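Local atomic coordinates of cystatin-2 (Ornithodoros moubata, PDB entry 3L0R), a protein that inhibits cysteine proteinases, among them mammalian cathepsins B, C, H, L and S and cathepsin B-like and C-like proteinases of the tick itself. Residues P12-A15 with R16-E19; Q47-A50 with G51-K55; V64-I67 with G68-Q71; V70-A74 with E75-P79. All coordinates share one frame; numbering follows the deposited sequence. Where two conformers were deposited one is given.

Contact 1: P12-A15 with R16-E19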
ATOM      1  N   PRO A  12       8.571 -10.266  -1.606  1.00 51.29           N
ATOM      2  CA  PRO A  12       7.461  -9.405  -1.160  1.00 50.01           C
ATOM      3  C   PRO A  12       7.226  -9.429   0.367  1.00 51.27           C
ATOM      4  O   PRO A  12       6.389  -8.667   0.862  1.00 50.65           O
ATOM      5  CB  PRO A  12       6.261 -10.018  -1.870  1.00 49.30           C
ATOM      6  CG  PRO A  12       6.600 -11.497  -1.890  1.00 50.34           C
ATOM      7  CD  PRO A  12       8.078 -11.535  -2.184  1.00 51.63           C
ATOM      8  N   THR A  13       7.943 -10.289   1.092  1.00 52.78           N
ATOM      9  CA  THR A  13       7.705 -10.470   2.522  1.00 54.68           C
ATOM     10  C   THR A  13       8.537  -9.504   3.352  1.00 56.57           C
ATOM     11  O   THR A  13       8.475  -9.534   4.589  1.00 57.96           O
ATOM     12  CB  THR A  13       8.041 -11.902   3.008  1.00 57.28           C
ATOM     13  OG1 THR A  13       9.435 -12.152   2.808  1.00 57.09           O
ATOM     14  CG2 THR A  13       7.195 -12.975   2.278  1.00 56.56           C
ATOM     15  N   GLU A  14       9.317  -8.650   2.681  1.00 56.70           N
ATOM     16  CA  GLU A  14      10.134  -7.675   3.400  1.00 58.92           C
ATOM     17  C   GLU A  14       9.276  -6.633   4.109  1.00 58.44           C
ATOM     18  O   GLU A  14       8.315  -6.124   3.537  1.00 56.39           O
ATOM     19  CB  GLU A  14      11.133  -7.007   2.469  1.00 58.92           C
ATOM     20  CG  GLU A  14      12.273  -7.929   2.053  1.00 62.10           C
ATOM     21  CD  GLU A  14      13.243  -7.254   1.103  1.00 64.79           C
ATOM     22  OE1 GLU A  14      13.354  -6.005   1.135  1.00 66.67           O
ATOM     23  OE2 GLU A  14      13.897  -7.976   0.323  1.00 67.33           O
ATOM     24  N   ALA A  15       9.640  -6.337   5.356  1.00 60.67           N
ATOM     25  CA  ALA A  15       8.913  -5.395   6.199  1.00 61.20           C
ATOM     26  C   ALA A  15       8.670  -4.026   5.551  1.00 59.98           C
ATOM     27  O   ALA A  15       7.563  -3.493   5.646  1.00 59.02           O
ATOM     28  CB  ALA A  15       9.617  -5.235   7.553  1.00 64.33           C
ATOM     29  N   ARG A  16       9.696  -3.472   4.900  1.00 60.61           N
ATOM     30  CA  ARG A  16       9.615  -2.155   4.250  1.00 60.67           C
ATOM     31  C   ARG A  16       8.473  -2.100   3.234  1.00 56.96           C
ATOM     32  O   ARG A  16       7.840  -1.067   3.049  1.00 56.92           O
ATOM     33  CB  ARG A  16      10.960  -1.762   3.600  1.00 61.95           C
ATOM     34  CG  ARG A  16      11.450  -2.735   2.519  1.00 63.12           C
ATOM     35  CD  ARG A  16      12.965  -2.692   2.310  1.00 66.36           C
ATOM     36  NE  ARG A  16      13.353  -1.954   1.097  1.00 71.03           N
ATOM     37  CZ  ARG A  16      13.866  -2.505  -0.009  1.00 71.19           C
ATOM     38  NH1 ARG A  16      14.079  -3.822  -0.087  1.00 70.87           N
ATOM     39  NH2 ARG A  16      14.180  -1.733  -1.047  1.00 71.38           N
ATOM     40  N   PHE A  17       8.183  -3.222   2.603  1.00 54.68           N
ATOM     41  CA  PHE A  17       7.140  -3.250   1.606  1.00 52.36           C
ATOM     42  C   PHE A  17       5.771  -3.291   2.256  1.00 52.02           C
ATOM     43  O   PHE A  17       4.800  -2.747   1.700  1.00 51.53           O
ATOM     44  CB  PHE A  17       7.336  -4.424   0.652  1.00 51.31           C
ATOM     45  CG  PHE A  17       8.652  -4.400  -0.074  1.00 51.85           C
ATOM     46  CD1 PHE A  17       9.149  -3.210  -0.625  1.00 52.22           C
ATOM     47  CD2 PHE A  17       9.390  -5.564  -0.223  1.00 52.26           C
ATOM     48  CE1 PHE A  17      10.359  -3.195  -1.302  1.00 53.65           C
ATOM     49  CE2 PHE A  17      10.608  -5.558  -0.902  1.00 53.99           C
ATOM     50  CZ  PHE A  17      11.095  -4.377  -1.443  1.00 53.72           C
ATOM     51  N   LEU A  18       5.690  -3.908   3.435  1.00 52.37           N
ATOM     52  CA  LEU A  18       4.443  -3.913   4.194  1.00 52.46           C
ATOM     53  C   LEU A  18       4.151  -2.491   4.697  1.00 53.34           C
ATOM     54  O   LEU A  18       3.012  -2.007   4.629  1.00 52.84           O
ATOM     55  CB  LEU A  18       4.492  -4.938   5.341  1.00 53.95           C
ATOM     56  CG  LEU A  18       3.245  -5.077   6.215  1.00 54.53           C
ATOM     57  CD1 LEU A  18       1.987  -5.451   5.412  1.00 50.30           C
ATOM     58  CD2 LEU A  18       3.515  -6.076   7.325  1.00 55.74           C
ATOM     59  N   GLU A  19       5.197  -1.831   5.176  1.00 54.60           N
ATOM     60  CA  GLU A  19       5.125  -0.442   5.589  1.00 56.61           C
ATOM     61  C   GLU A  19       4.573   0.459   4.465  1.00 55.13           C
ATOM     62  O   GLU A  19       3.684   1.295   4.689  1.00 55.09           O
ATOM     63  CB  GLU A  19       6.519   0.016   6.026  1.00 59.18           C
ATOM     64  CG  GLU A  19       6.557   1.228   6.952  1.00 62.81           C
ATOM     65  CD  GLU A  19       7.858   1.312   7.755  0.50 65.65           C
ATOM     66  OE1 GLU A  19       8.079   2.355   8.413  0.50 67.93           O
ATOM     67  OE2 GLU A  19       8.650   0.334   7.735  0.50 66.43           O
TER

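Contact 2: Q47-A50 with G51-K55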
ATOM      1  N   GLN A  47      11.573   0.057  -9.410  1.00 49.47           N
ATOM      2  CA  GLN A  47      12.098   0.658 -10.614  1.00 51.03           C
ATOM      3  C   GLN A  47      12.873   1.887 -10.186  1.00 50.79           C
ATOM      4  O   GLN A  47      12.349   2.730  -9.448  1.00 50.18           O
ATOM      5  CB  GLN A  47      10.958   1.059 -11.555  1.00 51.63           C
ATOM      6  CG  GLN A  47      11.409   1.672 -12.890  1.00 54.13           C
ATOM      7  CD  GLN A  47      10.240   2.151 -13.728  1.00 56.80           C
ATOM      8  OE1 GLN A  47       9.403   2.926 -13.260  1.00 57.17           O
ATOM      9  NE2 GLN A  47      10.170   1.688 -14.971  1.00 59.49           N
ATOM     10  N   VAL A  48      14.110   1.987 -10.662  1.00 52.35           N
ATOM     11  CA  VAL A  48      14.970   3.126 -10.388  1.00 52.24           C
ATOM     12  C   VAL A  48      14.693   4.240 -11.394  1.00 52.87           C
ATOM     13  O   VAL A  48      14.953   4.087 -12.583  1.00 54.96           O
ATOM     14  CB  VAL A  48      16.478   2.726 -10.476  1.00 55.29           C
ATOM     15  CG1 VAL A  48      17.406   3.943 -10.221  1.00 55.10           C
ATOM     16  CG2 VAL A  48      16.783   1.551  -9.548  1.00 54.61           C
ATOM     17  N   VAL A  49      14.178   5.358 -10.889  1.00 51.87           N
ATOM     18  CA  VAL A  49      13.968   6.585 -11.668  1.00 52.18           C
ATOM     19  C   VAL A  49      14.697   7.746 -10.947  1.00 52.60           C
ATOM     20  O   VAL A  49      15.758   7.524 -10.350  1.00 53.15           O
ATOM     21  CB  VAL A  49      12.449   6.848 -11.889  1.00 52.16           C
ATOM     22  CG1 VAL A  49      11.874   5.883 -12.945  1.00 51.04           C
ATOM     23  CG2 VAL A  49      11.679   6.741 -10.554  1.00 49.16           C
ATOM     24  N   ALA A  50      14.177   8.972 -10.996  1.00 53.26           N
ATOM     25  CA  ALA A  50      14.789  10.040 -10.192  1.00 54.71           C
ATOM     26  C   ALA A  50      14.273   9.910  -8.763  1.00 54.56           C
ATOM     27  O   ALA A  50      13.554  10.780  -8.262  1.00 56.06           O
ATOM     28  CB  ALA A  50      14.503  11.425 -10.772  1.00 56.29           C
ATOM     29  N   GLY A  51      14.680   8.815  -8.118  1.00 54.02           N
ATOM     30  CA  GLY A  51      14.010   8.248  -6.951  1.00 53.25           C
ATOM     31  C   GLY A  51      13.698   6.785  -7.261  1.00 52.34           C
ATOM     32  O   GLY A  51      14.317   6.184  -8.153  1.00 52.83           O
ATOM     33  N   MET A  52      12.732   6.219  -6.540  1.00 60.55           N
ATOM     34  CA  MET A  52      12.325   4.820  -6.670  1.00 58.92           C
ATOM     35  C   MET A  52      10.815   4.678  -6.828  1.00 56.98           C
ATOM     36  O   MET A  52      10.044   5.319  -6.105  1.00 56.33           O
ATOM     37  CB  MET A  52      12.743   4.030  -5.429  1.00 59.18           C
ATOM     38  CG  MET A  52      14.238   3.758  -5.317  1.00 64.52           C
ATOM     39  SD  MET A  52      14.810   2.529  -6.517  1.00 69.52           S
ATOM     40  CE  MET A  52      13.561   1.300  -6.280  1.00 63.38           C
ATOM     41  N   ASN A  53      10.409   3.827  -7.770  1.00 55.70           N
ATOM     42  CA  ASN A  53       9.032   3.382  -7.862  1.00 54.54           C
ATOM     43  C   ASN A  53       8.869   2.031  -7.198  1.00 53.55           C
ATOM     44  O   ASN A  53       9.692   1.133  -7.409  1.00 54.21           O
ATOM     45  CB  ASN A  53       8.586   3.276  -9.311  1.00 54.79           C
ATOM     46  CG  ASN A  53       8.293   4.605  -9.916  1.00 56.75           C
ATOM     47  OD1 ASN A  53       7.734   5.495  -9.262  1.00 57.36           O
ATOM     48  ND2 ASN A  53       8.670   4.768 -11.180  1.00 56.10           N
ATOM     49  N   TYR A  54       7.820   1.901  -6.383  1.00 52.61           N
ATOM     50  CA  TYR A  54       7.459   0.614  -5.750  1.00 51.29           C
ATOM     51  C   TYR A  54       6.113   0.235  -6.276  1.00 51.08           C
ATOM     52  O   TYR A  54       5.152   1.006  -6.151  1.00 51.47           O
ATOM     53  CB  TYR A  54       7.406   0.722  -4.232  1.00 50.28           C
ATOM     54  CG  TYR A  54       8.751   1.073  -3.630  1.00 51.45           C
ATOM     55  CD1 TYR A  54       9.619   0.067  -3.190  1.00 51.93           C
ATOM     56  CD2 TYR A  54       9.172   2.412  -3.527  1.00 49.88           C
ATOM     57  CE1 TYR A  54      10.867   0.375  -2.643  1.00 52.40           C
ATOM     58  CE2 TYR A  54      10.397   2.731  -2.989  1.00 50.29           C
ATOM     59  CZ  TYR A  54      11.241   1.711  -2.554  1.00 53.79           C
ATOM     60  OH  TYR A  54      12.460   2.015  -2.025  1.00 56.52           O
ATOM     61  N   LYS A  55       6.069  -0.927  -6.929  1.00 51.32           N
ATOM     62  CA  LYS A  55       4.826  -1.523  -7.398  1.00 50.68           C
ATOM     63  C   LYS A  55       4.418  -2.731  -6.512  1.00 50.51           C
ATOM     64  O   LYS A  55       5.026  -3.807  -6.549  1.00 50.86           O
ATOM     65  CB  LYS A  55       4.930  -1.875  -8.882  1.00 51.61           C
ATOM     66  CG  LYS A  55       3.704  -2.604  -9.433  1.00 52.39           C
ATOM     67  CD  LYS A  55       3.336  -2.113 -10.801  1.00 53.99           C
ATOM     68  CE  LYS A  55       4.244  -2.670 -11.854  1.00 56.95           C
ATOM     69  NZ  LYS A  55       4.110  -1.889 -13.099  1.00 58.51           N
TER

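Contact 3: V64-I67 with G68-Q71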
ATOM      1  N   VAL A  64     -11.335  -1.930  11.105  1.00 57.53           N
ATOM      2  CA  VAL A  64     -12.204  -1.496  12.177  1.00 59.59           C
ATOM      3  C   VAL A  64     -12.128   0.022  12.426  1.00 60.44           C
ATOM      4  O   VAL A  64     -12.932   0.570  13.189  1.00 62.31           O
ATOM      5  CB  VAL A  64     -11.876  -2.245  13.474  1.00 61.57           C
ATOM      6  CG1 VAL A  64     -12.197  -3.754  13.335  1.00 61.57           C
ATOM      7  CG2 VAL A  64     -10.402  -2.011  13.871  1.00 61.66           C
ATOM      8  N   CYS A  65     -11.179   0.698  11.782  1.00 59.59           N
ATOM      9  CA  CYS A  65     -10.980   2.132  12.022  1.00 60.80           C
ATOM     10  C   CYS A  65     -11.846   3.025  11.163  1.00 60.62           C
ATOM     11  O   CYS A  65     -11.743   3.017   9.946  1.00 58.91           O
ATOM     12  CB  CYS A  65      -9.530   2.530  11.824  1.00 60.18           C
ATOM     13  SG  CYS A  65      -8.402   1.829  13.014  1.00 62.90           S
ATOM     14  N   LYS A  66     -12.685   3.815  11.820  1.00 62.88           N
ATOM     15  CA  LYS A  66     -13.540   4.747  11.124  1.00 64.04           C
ATOM     16  C   LYS A  66     -12.786   6.041  10.791  1.00 64.77           C
ATOM     17  O   LYS A  66     -12.178   6.686  11.659  1.00 66.09           O
ATOM     18  CB  LYS A  66     -14.797   5.020  11.937  1.00 66.57           C
ATOM     19  CG  LYS A  66     -15.953   5.469  11.087  1.00 69.01           C
ATOM     20  CD  LYS A  66     -17.040   6.047  11.940  1.00 74.43           C
ATOM     21  CE  LYS A  66     -17.914   6.990  11.137  1.00 77.60           C
ATOM     22  NZ  LYS A  66     -19.099   6.266  10.644  1.00 78.57           N
ATOM     23  N   ILE A  67     -12.822   6.391   9.509  1.00 63.86           N
ATOM     24  CA  ILE A  67     -12.144   7.554   8.991  1.00 64.28           C
ATOM     25  C   ILE A  67     -12.678   8.826   9.670  1.00 68.18           C
ATOM     26  O   ILE A  67     -13.897   8.996   9.831  1.00 69.11           O
ATOM     27  CB  ILE A  67     -12.319   7.618   7.455  1.00 63.55           C
ATOM     28  CG1 ILE A  67     -11.615   6.428   6.793  1.00 59.74           C
ATOM     29  CG2 ILE A  67     -11.846   8.985   6.887  1.00 64.89           C
ATOM     30  CD1 ILE A  67     -11.936   6.236   5.326  1.00 57.24           C
ATOM     31  N   GLY A  68     -11.759   9.703  10.072  1.00 69.84           N
ATOM     32  CA  GLY A  68     -12.123  10.965  10.711  1.00 74.63           C
ATOM     33  C   GLY A  68     -12.424  10.818  12.190  1.00 76.85           C
ATOM     34  O   GLY A  68     -12.600  11.815  12.896  1.00 81.04           O
ATOM     35  N   GLU A  69     -12.495   9.571  12.655  1.00 74.75           N
ATOM     36  CA  GLU A  69     -12.733   9.257  14.058  0.50 76.37           C
ATOM     37  C   GLU A  69     -11.413   8.917  14.760  1.00 76.14           C
ATOM     38  O   GLU A  69     -11.214   9.245  15.921  1.00 78.87           O
ATOM     39  CB  GLU A  69     -13.733   8.100  14.167  0.50 74.72           C
ATOM     40  CG  GLU A  69     -14.529   8.075  15.455  0.50 77.96           C
ATOM     41  CD  GLU A  69     -15.914   7.467  15.282  0.50 78.25           C
ATOM     42  OE1 GLU A  69     -16.787   8.142  14.693  0.50 79.15           O
ATOM     43  OE2 GLU A  69     -16.131   6.324  15.753  0.50 77.14           O
ATOM     44  N   VAL A  70     -10.517   8.246  14.039  1.00 73.48           N
ATOM     45  CA  VAL A  70      -9.188   7.899  14.569  1.00 73.61           C
ATOM     46  C   VAL A  70      -8.116   8.135  13.515  1.00 72.51           C
ATOM     47  O   VAL A  70      -8.415   8.236  12.316  1.00 71.08           O
ATOM     48  CB  VAL A  70      -9.079   6.410  15.074  1.00 72.00           C
ATOM     49  CG1 VAL A  70      -9.952   6.174  16.311  1.00 74.10           C
ATOM     50  CG2 VAL A  70      -9.399   5.411  13.957  1.00 67.24           C
ATOM     51  N   GLN A  71      -6.866   8.224  13.961  1.00 73.68           N
ATOM     52  CA  GLN A  71      -5.739   8.256  13.043  1.00 72.27           C
ATOM     53  C   GLN A  71      -5.442   6.809  12.638  1.00 68.68           C
ATOM     54  O   GLN A  71      -5.571   5.888  13.461  1.00 68.47           O
ATOM     55  CB  GLN A  71      -4.527   8.913  13.713  1.00 75.26           C
ATOM     56  CG  GLN A  71      -3.690   9.812  12.785  1.00 78.46           C
ATOM     57  CD  GLN A  71      -4.407  11.118  12.356  1.00 82.25           C
ATOM     58  OE1 GLN A  71      -4.681  11.332  11.169  1.00 80.71           O
ATOM     59  NE2 GLN A  71      -4.697  11.986  13.323  1.00 86.28           N
TER

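Contact 4: V70-A74 with E75-P79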
ATOM      1  N   VAL A  70     -10.517   8.246  14.039  1.00 73.48           N
ATOM      2  CA  VAL A  70      -9.188   7.899  14.569  1.00 73.61           C
ATOM      3  C   VAL A  70      -8.116   8.135  13.515  1.00 72.51           C
ATOM      4  O   VAL A  70      -8.415   8.236  12.316  1.00 71.08           O
ATOM      5  CB  VAL A  70      -9.079   6.410  15.074  1.00 72.00           C
ATOM      6  CG1 VAL A  70      -9.952   6.174  16.311  1.00 74.10           C
ATOM      7  CG2 VAL A  70      -9.399   5.411  13.957  1.00 67.24           C
ATOM      8  N   GLN A  71      -6.866   8.224  13.961  1.00 73.68           N
ATOM      9  CA  GLN A  71      -5.739   8.256  13.043  1.00 72.27           C
ATOM     10  C   GLN A  71      -5.442   6.809  12.638  1.00 68.68           C
ATOM     11  O   GLN A  71      -5.571   5.888  13.461  1.00 68.47           O
ATOM     12  CB  GLN A  71      -4.527   8.913  13.713  1.00 75.26           C
ATOM     13  CG  GLN A  71      -3.690   9.812  12.785  1.00 78.46           C
ATOM     14  CD  GLN A  71      -4.407  11.118  12.356  1.00 82.25           C
ATOM     15  OE1 GLN A  71      -4.681  11.332  11.169  1.00 80.71           O
ATOM     16  NE2 GLN A  71      -4.697  11.986  13.323  1.00 86.28           N
ATOM     17  N   TYR A  72      -5.068   6.610  11.373  1.00 65.79           N
ATOM     18  CA  TYR A  72      -4.707   5.285  10.870  1.00 62.68           C
ATOM     19  C   TYR A  72      -3.415   4.752  11.476  1.00 63.35           C
ATOM     20  O   TYR A  72      -2.396   5.443  11.462  1.00 64.45           O
ATOM     21  CB  TYR A  72      -4.546   5.296   9.337  1.00 60.11           C
ATOM     22  CG  TYR A  72      -4.269   3.908   8.790  1.00 58.38           C
ATOM     23  CD1 TYR A  72      -5.317   3.091   8.342  1.00 57.18           C
ATOM     24  CD2 TYR A  72      -2.960   3.384   8.758  1.00 56.68           C
ATOM     25  CE1 TYR A  72      -5.067   1.795   7.848  1.00 55.30           C
ATOM     26  CE2 TYR A  72      -2.710   2.099   8.277  1.00 54.77           C
ATOM     27  CZ  TYR A  72      -3.769   1.313   7.827  1.00 54.49           C
ATOM     28  OH  TYR A  72      -3.529   0.039   7.362  1.00 54.63           O
ATOM     29  N   SER A  73      -3.448   3.511  11.954  1.00 63.03           N
ATOM     30  CA  SER A  73      -2.219   2.753  12.216  1.00 63.84           C
ATOM     31  C   SER A  73      -2.383   1.288  11.797  1.00 62.92           C
ATOM     32  O   SER A  73      -3.475   0.723  11.910  1.00 62.65           O
ATOM     33  CB  SER A  73      -1.781   2.857  13.681  1.00 66.77           C
ATOM     34  OG  SER A  73      -2.667   2.167  14.538  1.00 66.51           O
ATOM     35  N   ALA A  74      -1.295   0.686  11.317  1.00 62.86           N
ATOM     36  CA  ALA A  74      -1.279  -0.717  10.930  1.00 62.82           C
ATOM     37  C   ALA A  74      -1.701  -1.617  12.086  1.00 65.70           C
ATOM     38  O   ALA A  74      -2.397  -2.624  11.896  1.00 65.72           O
ATOM     39  CB  ALA A  74       0.116  -1.111  10.443  1.00 62.77           C
ATOM     40  N   GLU A  75      -1.287  -1.229  13.289  1.00 68.81           N
ATOM     41  CA  GLU A  75      -1.461  -2.033  14.496  1.00 71.65           C
ATOM     42  C   GLU A  75      -2.899  -2.001  15.005  1.00 71.27           C
ATOM     43  O   GLU A  75      -3.435  -3.011  15.481  1.00 72.36           O
ATOM     44  CB  GLU A  75      -0.475  -1.523  15.563  1.00 74.94           C
ATOM     45  CG  GLU A  75      -0.731  -1.957  16.998  1.00 79.97           C
ATOM     46  CD  GLU A  75       0.060  -1.122  18.001  0.50 83.31           C
ATOM     47  OE1 GLU A  75       0.010   0.129  17.926  0.50 84.52           O
ATOM     48  OE2 GLU A  75       0.730  -1.720  18.867  0.50 87.18           O
ATOM     49  N   GLN A  76      -3.518  -0.830  14.906  1.00 70.25           N
ATOM     50  CA  GLN A  76      -4.835  -0.613  15.476  1.00 70.22           C
ATOM     51  C   GLN A  76      -5.887  -1.050  14.470  1.00 66.81           C
ATOM     52  O   GLN A  76      -6.843  -1.733  14.815  1.00 66.93           O
ATOM     53  CB  GLN A  76      -4.996   0.864  15.842  1.00 71.55           C
ATOM     54  CG  GLN A  76      -5.586   1.140  17.198  1.00 76.32           C
ATOM     55  CD  GLN A  76      -4.980   0.276  18.292  1.00 82.03           C
ATOM     56  OE1 GLN A  76      -3.760   0.257  18.492  1.00 84.74           O
ATOM     57  NE2 GLN A  76      -5.837  -0.458  19.004  1.00 83.20           N
ATOM     58  N   CYS A  77      -5.672  -0.679  13.213  1.00 63.85           N
ATOM     59  CA  CYS A  77      -6.677  -0.856  12.165  1.00 60.92           C
ATOM     60  C   CYS A  77      -6.556  -2.210  11.495  1.00 59.89           C
ATOM     61  O   CYS A  77      -6.180  -2.308  10.334  1.00 57.97           O
ATOM     62  CB  CYS A  77      -6.586   0.275  11.145  1.00 59.22           C
ATOM     63  SG  CYS A  77      -6.647   1.895  11.939  1.00 58.88           S
ATOM     64  N   VAL A  78      -6.861  -3.252  12.260  1.00 61.14           N
ATOM     65  CA  VAL A  78      -6.936  -4.603  11.737  1.00 60.91           C
ATOM     66  C   VAL A  78      -8.187  -4.739  10.856  1.00 59.84           C
ATOM     67  O   VAL A  78      -9.119  -3.935  10.977  1.00 59.18           O
ATOM     68  CB  VAL A  78      -6.948  -5.643  12.887  1.00 64.02           C
ATOM     69  CG1 VAL A  78      -5.574  -5.694  13.576  1.00 65.44           C
ATOM     70  CG2 VAL A  78      -8.069  -5.341  13.909  1.00 64.03           C
ATOM     71  N   PRO A  79      -8.197  -5.733   9.941  1.00 63.84           N
ATOM     72  CA  PRO A  79      -9.397  -6.056   9.161  1.00 65.28           C
ATOM     73  C   PRO A  79     -10.596  -6.368  10.043  1.00 68.62           C
ATOM     74  O   PRO A  79     -10.439  -7.030  11.079  1.00 70.63           O
ATOM     75  CB  PRO A  79      -8.987  -7.335   8.417  1.00 65.41           C
ATOM     76  CG  PRO A  79      -7.519  -7.247   8.305  1.00 62.71           C
ATOM     77  CD  PRO A  79      -7.055  -6.591   9.562  1.00 62.83           C
TER
HETATM   78  O   HOH W   1      -3.867  -3.914   9.859  1.00 51.29           O

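Contact 1: P12-A15 with R16-E19
The carboxylate of E14 and the guanidinium of R16 pair where the chain enters its helix, and the salt bridge is short, with R16 NH1 2.6 Å from E14 OE1. The donor comes to the syn lone pair of OE1, which sits at the edge of the guanidinium, the two planar groups lying 25° apart. R16 reaches this place by turning CG between its backbone N and carbonyl carbon (chi1 60°) and bending again at chi3; these bends bring F17 CZ under one face of the guanidinium, 3.3 Å from its plane and displaced toward the rim. E14 holds the N-cap position of helix 15-25, the helix packed against the antiparallel sheet of the cystatin fold, and the carbonyls of E14 and A15 receive the first amides of the helix. E14 O accepts from F17 N at 3.1 Å and more weakly from L18 N at 3.4 Å. A15 O takes E19 N at 2.9 Å. Alongside these bonds, E14 CB packs against F17 CD2 at 3.5 Å, while the side chains of F17 and P12 both touch V44 of strand 34-48. T13 OG1 bonds back to D11 OD1.

Contact 2: Q47-A50 with G51-K55
Q47 and N53 face each other across a tight beta hairpin and are bonded through both backbone and side chain. They form an antiparallel hydrogen-bonded pair: N53 N gives a nearly straight bond to Q47 O (2.8 Å), and Q47 N returns one to N53 O (2.9 Å). Nearer the tip, V49 N reaches G51 O at 2.9 Å, and G51 N makes a weak bond to V49 O, closing an inverse gamma turn centred on A50. G51, at positive phi (125°), has no CB, which suits it to this backbone conformation.

One further polar bond joins the side chains. N53 ND2 donates to Q47 OE1 at 2.9 Å, lying in the plane of the Q47 carbonyl, with the two amide planes turned 50° apart. Q47 carries its amide there on an extended chain (chi1 -178°), and its NE2 is engaged by G5 O.

The apolar contact is between V48 CG2 and M52 SD, 3.7 Å apart on the face these two residues share, the methionine being folded by bends at chi2 and chi3. Separately, V49 CG2 lies against the N53 amide, 3.7 Å from N53 ND2, the two side chains crossing at about a right angle.

The residues Q47 to G51 spell the QxVxG signature of cystatins, the first hairpin loop, which in relatives enters the protease active-site cleft. The hairpin joins strands 34-48 and 52-66; the backbones of M52 and Y54 hydrogen-bond to those of H94 and I92 of strand 86-95, V49 and N53 pack on Y93, and Y54 lies against F17 and L20 of helix 15-25.

Contact 3: V64-I67 with G68-Q71
K66 and E69 meet over a tight turn, and the carbonyl of K66 is what holds the turn closed. K66 O receives two backbone N-H groups, E69 N at 3.1 Å and V70 N at 3.3 Å. With I67 and G68 at its two corners, the glycine at positive phi (82°), the backbone makes a type II beta turn, and the second bond extends it by one residue.

The lysine can be followed outward. K66 CB lies 3.9 Å from E69 CB, the two chains starting beside each other and crossing obliquely. CG is directed anti to the backbone N (chi1 -155°), which leads the chain alongside the glutamate. K66 CD then comes to 3.5 Å from E69 OE1, and CE keeps near the same oxygen; as E69 was modelled in two conformers, these outer contacts are doubtful in detail. The tip goes elsewhere: K66 NZ stays 5.0 Å from E69 OE1 and instead makes a salt bridge with E33.

At the end of the turn, V70 sets CG2 between its backbone N and carbonyl carbon, and this methyl, V70 CG2, packs on C65 CB at 3.6 Å.

The turn follows the end of strand 52-66, where the chain has just bent at V64 and where C65 is tied by a disulfide to C77 in the loop beyond. Strand 34-48 lies alongside, with C65 and I67 against Y35 and K66 against F34, while I67 also touches T29 and R32 of the loop between helix 15-25 and strand 34-48.

Contact 4: V70-A74 with E75-P79
S73 and C77 close a single helix-like turn of backbone, in which C77 N donates to S73 O at 2.9 Å with an N-H...O angle of 158°. The residues between them keep helical backbone angles. Q76 N is shared: it bonds to the hydroxyl S73 OG at 3.1 Å and only weakly to S73 O. S73 places OG there by turning it between its own backbone N and carbonyl carbon (chi1 69°), which also brings OG close to Q76 CB. Beyond the turn, C77 is the centre of an inverse gamma turn, with a weak bond from V78 N to Q76 O.

One water adds to the polar contacts. It donates to A74 O (2.8 Å) and to C77 O (2.9 Å), bridging the two carbonyls.

The remaining contact is sulfur-aromatic. C77 SG lies 4.5 Å from the centroid of the Y72 ring, in a line 30° off the ring normal, and C77 CB adds apolar packing against Y72 CE1 at 3.9 Å. The ring is fixed at its far end as well, since Y72 OH bonds to H22 ND1 of helix 15-25 and to T37 OG1 of strand 34-48.

Because SG is also half of the disulfide to C65, that bond fixes the sulfur, and the Y72 ring lies against it. The serine, the disulfide and the backbone bonds are consistent with a defined shape in a loop that lacks regular secondary structure.

The four contacts follow one another along the chain. Contacts 1 and 2 have centres about 16 Å apart and touch where F17 of helix 15-25 packs on Y54 of strand 52-66, linking the helix to the strand that leaves the hairpin. That strand runs from contact 2 to contact 3, whose centres lie about 31 Å apart on opposite sides of the chain's centre. Contacts 3 and 4 share V70 and Q71, lie about 8 Å apart between centres, and are joined by the C65-C77 disulfide. The protein therefore carries at one end of the sheet the hairpin that, as in other cystatins, probably enters the protease cleft, while the long loop between strands 52-66 and 86-95 is cross-linked at the other.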